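CheQ (Campylobacter jejuni subsp. jejuni, PDB 6A51) probably acts, alongside CheP, as a regulator that controls transcription of the core chemotaxis operon cheVAW. Local coordinates at residues 22-27 and 80-85; 31-36 and 73-78; 45-50 and 67-72. One frame throughout, in Å; residues are numbered along the deposited sequence.

Contact 1. Residues 22-27 and 80-85; sequences EFLDHY and SGLNGF
Asp25 reaches over to the loop 80-85, where its OD1 accepts a hydrogen bond from Gly84 N at 2.7 Å, the N-H arriving nearly along the C-O axis of the carboxylate. Its CG stands anti to the carbonyl carbon, beside the backbone N (chi1 -79°), and Asp25 OD1 also lies 3.1 Å from Asn83 CA. Asn83 crosses this side chain at about a right angle, with Asn83 OD1 3.3 Å from Asp25 CG and the carboxylate and amide planes 43° apart. Two beta turns meet here: a type I turn from Leu24 to Tyr27 and a type II turn from Leu82 to Phe85, in which Gly84 takes the third position with the positive phi (76°) usual there. A second bond runs from Leu24 N to Phe85 O at 2.8 Å; the type II turn is thus held by the N-H of Gly84 and the carbonyl of the next residue, Phe85. Phe23 lays its CB 3.6 Å from Gly84 CA, and its ring goes on to an edge-to-face stack with Tyr138. On the buried side Leu24 CB and Leu82 CB touch at 3.7 Å, and both leucines also pack on Phe124 of strand 122-126.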
loop_
_atom_site.group_PDB
_atom_site.type_symbol
_atom_site.label_atom_id
_atom_site.label_comp_id
_atom_site.label_asym_id
_atom_site.label_seq_id
_atom_site.Cartn_x
_atom_site.Cartn_y
_atom_site.Cartn_z
ATOM N N GLU A 22 1.583 3.994 -5.756
ATOM C CA GLU A 22 1.987 3.033 -6.769
ATOM C C GLU A 22 1.791 1.631 -6.216
ATOM O O GLU A 22 2.317 1.296 -5.144
ATOM C CB GLU A 22 3.435 3.247 -7.193
ATOM C CG GLU A 22 4.046 2.009 -7.808
ATOM C CD GLU A 22 5.335 2.284 -8.567
ATOM O OE1 GLU A 22 5.888 1.338 -9.195
ATOM O OE2 GLU A 22 5.791 3.461 -8.565
ATOM N N PHE A 23 1.037 0.823 -6.946
ATOM C CA PHE A 23 0.659 -0.485 -6.450
ATOM C C PHE A 23 1.847 -1.433 -6.513
ATOM O O PHE A 23 2.771 -1.254 -7.311
ATOM C CB PHE A 23 -0.519 -1.032 -7.257
ATOM C CG PHE A 23 -1.561 0.003 -7.569
ATOM C CD1 PHE A 23 -1.863 1.005 -6.653
ATOM C CD2 PHE A 23 -2.225 -0.012 -8.778
ATOM C CE1 PHE A 23 -2.802 1.971 -6.940
ATOM C CE2 PHE A 23 -3.169 0.947 -9.072
ATOM C CZ PHE A 23 -3.455 1.942 -8.149
ATOM N N LEU A 24 1.825 -2.441 -5.639
ATOM C CA LEU A 24 2.915 -3.395 -5.509
ATOM C C LEU A 24 2.770 -4.605 -6.437
ATOM O O LEU A 24 3.291 -5.682 -6.120
ATOM C CB LEU A 24 3.011 -3.843 -4.056
ATOM C CG LEU A 24 3.431 -2.770 -3.076
ATOM C CD1 LEU A 24 2.994 -3.179 -1.667
ATOM C CD2 LEU A 24 4.961 -2.573 -3.154
ATOM N N ASP A 25 2.074 -4.452 -7.565
ATOM C CA ASP A 25 1.859 -5.514 -8.547
ATOM C C ASP A 25 3.117 -6.340 -8.811
ATOM O O ASP A 25 3.138 -7.566 -8.646
ATOM C CB ASP A 25 1.382 -4.891 -9.864
ATOM C CG ASP A 25 -0.100 -4.526 -9.864
ATOM O OD1 ASP A 25 -0.635 -4.057 -8.835
ATOM O OD2 ASP A 25 -0.725 -4.688 -10.930
ATOM N N HIS A 26 4.176 -5.661 -9.228
ATOM C CA HIS A 26 5.412 -6.270 -9.681
ATOM C C HIS A 26 6.370 -6.655 -8.543
ATOM O O HIS A 26 7.537 -6.918 -8.830
ATOM C CB HIS A 26 6.113 -5.307 -10.642
ATOM C CG HIS A 26 5.276 -4.931 -11.822
ATOM N ND1 HIS A 26 4.500 -5.847 -12.501
ATOM C CD2 HIS A 26 5.092 -3.742 -12.443
ATOM C CE1 HIS A 26 3.871 -5.238 -13.489
ATOM N NE2 HIS A 26 4.211 -3.961 -13.475
ATOM N N TYR A 27 5.934 -6.703 -7.285
ATOM C CA TYR A 27 6.841 -6.900 -6.166
ATOM C C TYR A 27 6.322 -7.981 -5.234
ATOM O O TYR A 27 5.118 -8.231 -5.141
ATOM C CB TYR A 27 7.033 -5.615 -5.339
ATOM C CG TYR A 27 7.802 -4.514 -6.028
ATOM C CD1 TYR A 27 7.152 -3.555 -6.791
ATOM C CD2 TYR A 27 9.179 -4.417 -5.898
ATOM C CE1 TYR A 27 7.852 -2.528 -7.409
ATOM C CE2 TYR A 27 9.889 -3.398 -6.520
ATOM C CZ TYR A 27 9.223 -2.452 -7.268
ATOM O OH TYR A 27 9.940 -1.440 -7.889
ATOM N N SER A 80 2.653 -14.317 -1.670
ATOM C CA SER A 80 1.385 -13.610 -1.794
ATOM C C SER A 80 1.427 -12.555 -2.896
ATOM O O SER A 80 2.417 -11.834 -3.060
ATOM C CB SER A 80 1.031 -12.945 -0.475
ATOM O OG SER A 80 1.018 -13.898 0.565
ATOM N N GLY A 81 0.336 -12.468 -3.650
ATOM C CA GLY A 81 0.193 -11.406 -4.624
ATOM C C GLY A 81 -0.145 -10.078 -3.968
ATOM O O GLY A 81 -0.722 -10.009 -2.881
ATOM N N LEU A 82 0.242 -9.000 -4.638
ATOM C CA LEU A 82 0.030 -7.674 -4.077
ATOM C C LEU A 82 -0.547 -6.716 -5.115
ATOM O O LEU A 82 -0.357 -5.500 -4.992
ATOM C CB LEU A 82 1.349 -7.131 -3.507
ATOM C CG LEU A 82 1.997 -7.908 -2.358
ATOM C CD1 LEU A 82 3.496 -7.604 -2.279
ATOM C CD2 LEU A 82 1.318 -7.548 -1.053
ATOM N N ASN A 83 -1.225 -7.233 -6.140
ATOM C CA ASN A 83 -1.815 -6.381 -7.168
ATOM C C ASN A 83 -2.766 -5.371 -6.551
ATOM O O ASN A 83 -3.668 -5.742 -5.793
ATOM C CB ASN A 83 -2.545 -7.230 -8.198
ATOM C CG ASN A 83 -1.597 -8.040 -9.067
ATOM O OD1 ASN A 83 -0.403 -7.745 -9.153
ATOM N ND2 ASN A 83 -2.129 -9.060 -9.723
ATOM N N GLY A 84 -2.546 -4.091 -6.868
ATOM C CA GLY A 84 -3.328 -2.995 -6.328
ATOM C C GLY A 84 -3.012 -2.614 -4.898
ATOM O O GLY A 84 -3.604 -1.652 -4.383
ATOM N N PHE A 85 -2.111 -3.321 -4.228
ATOM C CA PHE A 85 -1.907 -3.018 -2.823
ATOM C C PHE A 85 -0.788 -2.016 -2.629
ATOM O O PHE A 85 0.095 -1.848 -3.477
ATOM C CB PHE A 85 -1.620 -4.284 -2.022
ATOM C CG PHE A 85 -2.852 -5.082 -1.724
ATOM C CD1 PHE A 85 -3.346 -5.990 -2.661
ATOM C CD2 PHE A 85 -3.546 -4.902 -0.524
ATOM C CE1 PHE A 85 -4.493 -6.730 -2.396
ATOM C CE2 PHE A 85 -4.702 -5.641 -0.248
ATOM C CZ PHE A 85 -5.173 -6.561 -1.188
#

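Contact 2. Residues 31-36 and 73-78; sequences AEFHRF and QQALRQ
Phe36 and Ala75, their CA atoms 5.1 Å apart, mark the nearest backbone approach of two short helical segments, 31-36 and 73-77, whose axes come within 8.7 Å and run at 130°, closer to antiparallel than to parallel. The small Ala75 side chain points at the other helix, and its CB meets Phe36 CB at 3.8 Å. Phe36 then offers one face of its ring to Gln78, the first residue to leave helical geometry. Gln78 CG sits between its own backbone N and carbonyl carbon (chi1 51°), which sets it above the Phe36 ring as an off-centre CH-pi contact, 4.1 Å from the centroid. Gln78 CB lies over the ring as well. Phe33 works on the buried side: its CG is anti to the backbone N (chi1 163°), and CE1 of the Phe33 ring lies 4.1 Å from Ala75 CB, while Leu76 N is at the ring edge. Phe36 and Gln78 form the exposed margin. Inward, Phe33 and Leu76 both rest on Ile28 of strand 27-29, which places the helix pair beside 27-29, one of the two edge strands of the mixed sheet.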
loop_
_atom_site.group_PDB
_atom_site.type_symbol
_atom_site.label_atom_id
_atom_site.label_comp_id
_atom_site.label_asym_id
_atom_site.label_seq_id
_atom_site.Cartn_x
_atom_site.Cartn_y
_atom_site.Cartn_z
ATOM N N ALA A 31 10.224 -10.155 3.536
ATOM C CA ALA A 31 9.959 -10.864 4.786
ATOM C C ALA A 31 9.307 -12.216 4.544
ATOM O O ALA A 31 9.565 -13.179 5.275
ATOM C CB ALA A 31 9.069 -10.011 5.693
ATOM N N GLU A 32 8.459 -12.309 3.526
ATOM C CA GLU A 32 7.791 -13.564 3.215
ATOM C C GLU A 32 8.613 -14.422 2.262
ATOM O O GLU A 32 8.705 -15.639 2.452
ATOM C CB GLU A 32 6.394 -13.285 2.631
ATOM C CG GLU A 32 5.705 -14.508 2.040
ATOM C CD GLU A 32 4.376 -14.200 1.352
ATOM O OE1 GLU A 32 3.324 -14.530 1.945
ATOM O OE2 GLU A 32 4.381 -13.656 0.220
ATOM N N PHE A 33 9.237 -13.804 1.255
ATOM C CA PHE A 33 9.960 -14.566 0.238
ATOM C C PHE A 33 11.147 -15.316 0.819
ATOM O O PHE A 33 11.428 -16.446 0.413
ATOM C CB PHE A 33 10.445 -13.645 -0.876
ATOM C CG PHE A 33 11.520 -14.249 -1.734
ATOM C CD1 PHE A 33 11.185 -15.062 -2.817
ATOM C CD2 PHE A 33 12.871 -14.003 -1.472
ATOM C CE1 PHE A 33 12.173 -15.630 -3.629
ATOM C CE2 PHE A 33 13.870 -14.562 -2.279
ATOM C CZ PHE A 33 13.521 -15.380 -3.360
ATOM N N HIS A 34 11.892 -14.697 1.732
ATOM C CA HIS A 34 13.092 -15.378 2.207
ATOM C C HIS A 34 12.767 -16.568 3.097
ATOM O O HIS A 34 13.606 -17.458 3.246
ATOM C CB HIS A 34 14.017 -14.404 2.934
ATOM C CG HIS A 34 13.735 -14.259 4.395
ATOM N ND1 HIS A 34 12.725 -13.460 4.883
ATOM C CD2 HIS A 34 14.370 -14.765 5.478
ATOM C CE1 HIS A 34 12.739 -13.491 6.204
ATOM N NE2 HIS A 34 13.729 -14.275 6.590
ATOM N N ARG A 35 11.584 -16.583 3.685
ATOM C CA ARG A 35 11.123 -17.725 4.459
ATOM C C ARG A 35 10.778 -18.922 3.529
ATOM O O ARG A 35 11.124 -20.030 3.806
ATOM C CB ARG A 35 10.035 -17.346 5.477
ATOM C CG ARG A 35 10.433 -16.247 6.478
ATOM C CD ARG A 35 9.485 -16.078 7.683
ATOM N NE ARG A 35 9.203 -14.714 8.212
ATOM C CZ ARG A 35 9.577 -14.247 9.419
ATOM N NH1 ARG A 35 10.303 -14.993 10.235
ATOM N NH2 ARG A 35 9.246 -13.018 9.836
ATOM N N PHE A 36 10.129 -18.674 2.406
ATOM C CA PHE A 36 9.786 -19.702 1.439
ATOM C C PHE A 36 10.985 -20.283 0.744
ATOM O O PHE A 36 11.018 -21.446 0.417
ATOM C CB PHE A 36 8.793 -19.200 0.412
ATOM C CG PHE A 36 7.452 -18.932 0.975
ATOM C CD1 PHE A 36 6.957 -19.715 1.986
ATOM C CD2 PHE A 36 6.685 -17.911 0.501
ATOM C CE1 PHE A 36 5.725 -19.477 2.527
ATOM C CE2 PHE A 36 5.446 -17.664 1.031
ATOM C CZ PHE A 36 4.966 -18.447 2.048
ATOM N N GLN A 73 12.655 -19.637 -8.191
ATOM C CA GLN A 73 11.345 -19.442 -8.815
ATOM C C GLN A 73 10.235 -20.221 -8.120
ATOM O O GLN A 73 9.066 -19.821 -8.176
ATOM C CB GLN A 73 11.396 -19.842 -10.282
ATOM C CG GLN A 73 12.250 -18.931 -11.127
ATOM C CD GLN A 73 11.642 -17.550 -11.298
ATOM O OE1 GLN A 73 12.309 -16.536 -11.080
ATOM N NE2 GLN A 73 10.373 -17.503 -11.704
ATOM N N GLN A 74 10.570 -21.335 -7.472
ATOM C CA GLN A 74 9.561 -22.059 -6.711
ATOM C C GLN A 74 9.048 -21.211 -5.552
ATOM O O GLN A 74 7.836 -21.033 -5.385
ATOM C CB GLN A 74 10.143 -23.381 -6.215
ATOM C CG GLN A 74 9.105 -24.426 -5.862
ATOM C CD GLN A 74 9.520 -25.250 -4.660
ATOM O OE1 GLN A 74 9.714 -24.715 -3.565
ATOM N NE2 GLN A 74 9.672 -26.555 -4.858
ATOM N N ALA A 75 9.968 -20.661 -4.750
ATOM C CA ALA A 75 9.578 -19.804 -3.634
ATOM C C ALA A 75 8.858 -18.550 -4.113
ATOM O O ALA A 75 7.949 -18.051 -3.437
ATOM C CB ALA A 75 10.803 -19.426 -2.807
ATOM N N LEU A 76 9.256 -18.017 -5.266
ATOM C CA LEU A 76 8.510 -16.911 -5.849
ATOM C C LEU A 76 7.042 -17.279 -6.001
ATOM O O LEU A 76 6.156 -16.546 -5.543
ATOM C CB LEU A 76 9.115 -16.527 -7.199
ATOM C CG LEU A 76 8.351 -15.480 -8.000
ATOM C CD1 LEU A 76 8.125 -14.258 -7.146
ATOM C CD2 LEU A 76 9.116 -15.101 -9.263
ATOM N N ARG A 77 6.768 -18.449 -6.598
ATOM C CA ARG A 77 5.401 -18.822 -6.951
ATOM C C ARG A 77 4.501 -18.999 -5.733
ATOM O O ARG A 77 3.283 -18.869 -5.860
ATOM C CB ARG A 77 5.397 -20.092 -7.810
ATOM C CG ARG A 77 5.728 -19.838 -9.291
ATOM C CD ARG A 77 5.696 -21.118 -10.143
ATOM N NE ARG A 77 6.584 -22.165 -9.625
ATOM C CZ ARG A 77 7.824 -22.395 -10.063
ATOM N NH1 ARG A 77 8.344 -21.650 -11.038
ATOM N NH2 ARG A 77 8.550 -23.378 -9.525
ATOM N N GLN A 78 5.058 -19.253 -4.554
ATOM C CA GLN A 78 4.253 -19.362 -3.348
ATOM C C GLN A 78 4.181 -18.067 -2.553
ATOM O O GLN A 78 3.728 -18.087 -1.405
ATOM C CB GLN A 78 4.778 -20.489 -2.454
ATOM C CG GLN A 78 6.249 -20.432 -2.167
ATOM C CD GLN A 78 6.797 -21.780 -1.742
ATOM O OE1 GLN A 78 7.848 -22.225 -2.222
ATOM N NE2 GLN A 78 6.079 -22.445 -0.836
#

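Contact 3. Residues 45-50 and 67-72; sequences KFWKNV and CILEKH
Trp47 carries most of this contact, its indole pointing from the loop 45-50 into an arc made by Cys67, Ile68, Leu69 and His72. Its CB bond points toward 67-72, and chi1 (-41°) then sets CG beside the backbone N. Leu69 comes over one face: its CD1 lies 3.9 Å from the centroid of the five-membered ring and 15° off the normal, a CH-pi contact set toward the rim of the whole indole. Ile68 approaches differently, placing CD1 near the ring plane at the edge of the benzo ring, 4.1 Å from Trp47 CZ3. His72 comes in obliquely further round the benzo ring, with His72 ND1 4.1 Å from Trp47 CZ2. Back toward the start of the second segment, Cys67 SG is 4.3 Å from Trp47 CZ3. The same sulfur also touches Val50, whose CG2 stands 4.2 Å away, so the sulfur lies against both Trp47 and Val50. Ile39 packs on Trp47 and His72 alike. All of these are apolar or van der Waals contacts at the surface of the domain. The arrangement belongs to the base of a beta hairpin: strands 52-55 and 62-64 run antiparallel side by side, the loop entering the first packs against the loop leaving the second, and His72 at the far end occupies the N-cap position of helix 73-77.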
loop_
_atom_site.group_PDB
_atom_site.type_symbol
_atom_site.label_atom_id
_atom_site.label_comp_id
_atom_site.label_asym_id
_atom_site.label_seq_id
_atom_site.Cartn_x
_atom_site.Cartn_y
_atom_site.Cartn_z
ATOM N N LYS A 45 20.831 -8.854 -0.506
ATOM C CA LYS A 45 21.889 -7.849 -0.599
ATOM C C LYS A 45 23.091 -8.333 -1.403
ATOM O O LYS A 45 23.906 -7.512 -1.834
ATOM C CB LYS A 45 22.364 -7.433 0.794
ATOM C CG LYS A 45 21.280 -6.974 1.719
ATOM C CD LYS A 45 21.785 -5.896 2.652
ATOM C CE LYS A 45 20.999 -5.886 3.949
ATOM N NZ LYS A 45 21.212 -4.655 4.754
ATOM N N PHE A 46 23.229 -9.639 -1.610
ATOM C CA PHE A 46 24.401 -10.193 -2.269
ATOM C C PHE A 46 24.141 -10.674 -3.687
ATOM O O PHE A 46 25.103 -10.966 -4.400
ATOM C CB PHE A 46 24.973 -11.350 -1.448
ATOM C CG PHE A 46 25.367 -10.955 -0.075
ATOM C CD1 PHE A 46 26.564 -10.291 0.151
ATOM C CD2 PHE A 46 24.536 -11.225 0.995
ATOM C CE1 PHE A 46 26.930 -9.922 1.427
ATOM C CE2 PHE A 46 24.893 -10.858 2.278
ATOM C CZ PHE A 46 26.087 -10.203 2.494
ATOM N N TRP A 47 22.887 -10.803 -4.111
ATOM C CA TRP A 47 22.637 -10.915 -5.537
ATOM C C TRP A 47 23.068 -9.622 -6.192
ATOM O O TRP A 47 22.954 -8.546 -5.598
ATOM C CB TRP A 47 21.157 -11.152 -5.859
ATOM C CG TRP A 47 20.418 -12.107 -4.984
ATOM C CD1 TRP A 47 20.945 -13.062 -4.159
ATOM C CD2 TRP A 47 18.999 -12.191 -4.846
ATOM N NE1 TRP A 47 19.936 -13.728 -3.512
ATOM C CE2 TRP A 47 18.730 -13.212 -3.916
ATOM C CE3 TRP A 47 17.928 -11.494 -5.413
ATOM C CZ2 TRP A 47 17.431 -13.558 -3.544
ATOM C CZ3 TRP A 47 16.644 -11.841 -5.046
ATOM C CH2 TRP A 47 16.407 -12.862 -4.119
ATOM N N LYS A 48 23.642 -9.911 -7.352
ATOM C CA LYS A 48 24.276 -9.108 -8.360
ATOM C C LYS A 48 23.407 -8.146 -9.052
ATOM O O LYS A 48 23.787 -7.016 -9.245
ATOM C CB LYS A 48 24.817 -10.066 -9.408
ATOM C CG LYS A 48 25.430 -9.405 -10.610
ATOM C CD LYS A 48 26.118 -10.398 -11.522
ATOM C CE LYS A 48 26.226 -9.875 -12.945
ATOM N NZ LYS A 48 26.596 -8.441 -12.960
ATOM N N ASN A 49 22.258 -8.602 -9.470
ATOM C CA ASN A 49 21.360 -7.697 -10.081
ATOM C C ASN A 49 20.195 -7.829 -9.184
ATOM O O ASN A 49 19.593 -8.863 -9.143
ATOM C CB ASN A 49 20.998 -8.147 -11.479
ATOM C CG ASN A 49 22.124 -7.966 -12.461
ATOM O OD1 ASN A 49 22.679 -6.883 -12.608
ATOM N ND2 ASN A 49 22.459 -9.030 -13.145
ATOM N N VAL A 50 19.945 -6.798 -8.390
ATOM C CA VAL A 50 18.835 -6.818 -7.458
ATOM C C VAL A 50 18.041 -5.532 -7.566
ATOM O O VAL A 50 18.605 -4.438 -7.517
ATOM C CB VAL A 50 19.319 -6.992 -6.007
ATOM C CG1 VAL A 50 20.296 -5.885 -5.638
ATOM C CG2 VAL A 50 18.136 -7.008 -5.051
ATOM N N CYS A 67 13.895 -9.619 -10.821
ATOM C CA CYS A 67 15.230 -9.903 -10.312
ATOM C C CYS A 67 15.336 -11.208 -9.513
ATOM O O CYS A 67 16.451 -11.572 -9.118
ATOM C CB CYS A 67 15.727 -8.723 -9.458
ATOM S SG CYS A 67 15.309 -8.733 -7.676
ATOM N N ILE A 68 14.233 -11.931 -9.270
ATOM C CA ILE A 68 14.317 -13.187 -8.520
ATOM C C ILE A 68 15.129 -14.213 -9.309
ATOM O O ILE A 68 15.006 -14.319 -10.540
ATOM C CB ILE A 68 12.905 -13.713 -8.193
ATOM C CG1 ILE A 68 12.110 -12.658 -7.429
ATOM C CG2 ILE A 68 12.967 -14.951 -7.307
ATOM C CD1 ILE A 68 12.703 -12.332 -6.081
ATOM N N LEU A 69 15.976 -14.973 -8.606
ATOM C CA LEU A 69 16.820 -15.982 -9.248
ATOM C C LEU A 69 15.995 -17.188 -9.705
ATOM O O LEU A 69 14.956 -17.513 -9.118
ATOM C CB LEU A 69 17.912 -16.458 -8.288
ATOM C CG LEU A 69 18.689 -15.431 -7.464
ATOM C CD1 LEU A 69 19.537 -16.116 -6.402
ATOM C CD2 LEU A 69 19.558 -14.586 -8.348
ATOM N N GLU A 70 16.474 -17.863 -10.767
ATOM C CA GLU A 70 15.849 -19.125 -11.179
ATOM C C GLU A 70 15.972 -20.178 -10.095
ATOM O O GLU A 70 15.058 -20.989 -9.913
ATOM C CB GLU A 70 16.457 -19.654 -12.478
ATOM C CG GLU A 70 15.895 -18.996 -13.735
ATOM C CD GLU A 70 16.377 -17.563 -13.930
ATOM O OE1 GLU A 70 17.341 -17.153 -13.242
ATOM O OE2 GLU A 70 15.788 -16.846 -14.771
ATOM N N LYS A 71 17.077 -20.155 -9.345
ATOM C CA LYS A 71 17.265 -21.004 -8.170
ATOM C C LYS A 71 16.131 -20.878 -7.163
ATOM O O LYS A 71 16.072 -21.668 -6.213
ATOM C CB LYS A 71 18.581 -20.639 -7.478
ATOM C CG LYS A 71 19.682 -20.130 -8.434
ATOM C CD LYS A 71 20.823 -19.479 -7.655
ATOM C CE LYS A 71 21.022 -20.151 -6.296
ATOM N NZ LYS A 71 22.088 -19.482 -5.515
ATOM N N HIS A 72 15.255 -19.891 -7.329
ATOM C CA HIS A 72 14.265 -19.555 -6.326
ATOM C C HIS A 72 12.861 -19.391 -6.886
ATOM O O HIS A 72 11.954 -19.052 -6.117
ATOM C CB HIS A 72 14.669 -18.265 -5.599
ATOM C CG HIS A 72 15.799 -18.446 -4.636
ATOM N ND1 HIS A 72 16.777 -17.492 -4.449
ATOM C CD2 HIS A 72 16.104 -19.468 -3.802
ATOM C CE1 HIS A 72 17.636 -17.917 -3.538
ATOM N NE2 HIS A 72 17.250 -19.114 -3.131
#

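How the contacts relate
The three contacts nest along the chain like brackets: contact 3 lies within the loop closed by contact 2, which lies within that closed by contact 1. Contacts 2 and 3 have centres 12 Å apart and share the Phe33 ring, which packs on Trp47, Ile68 and His72. Contacts 1 and 2, with centres 15 Å apart, meet where Ser80 N probably hydrogen-bonds to Glu32 OE2. Contacts 1 and 3 do not touch, their nearest atoms being about 7 Å apart. Together they lie around the mixed four-stranded sheet, from the hairpin base at the periphery, past helices 30-37 and 73-77, to the turns nearer the chain's centre, where strand 85-87 begins the next sheet.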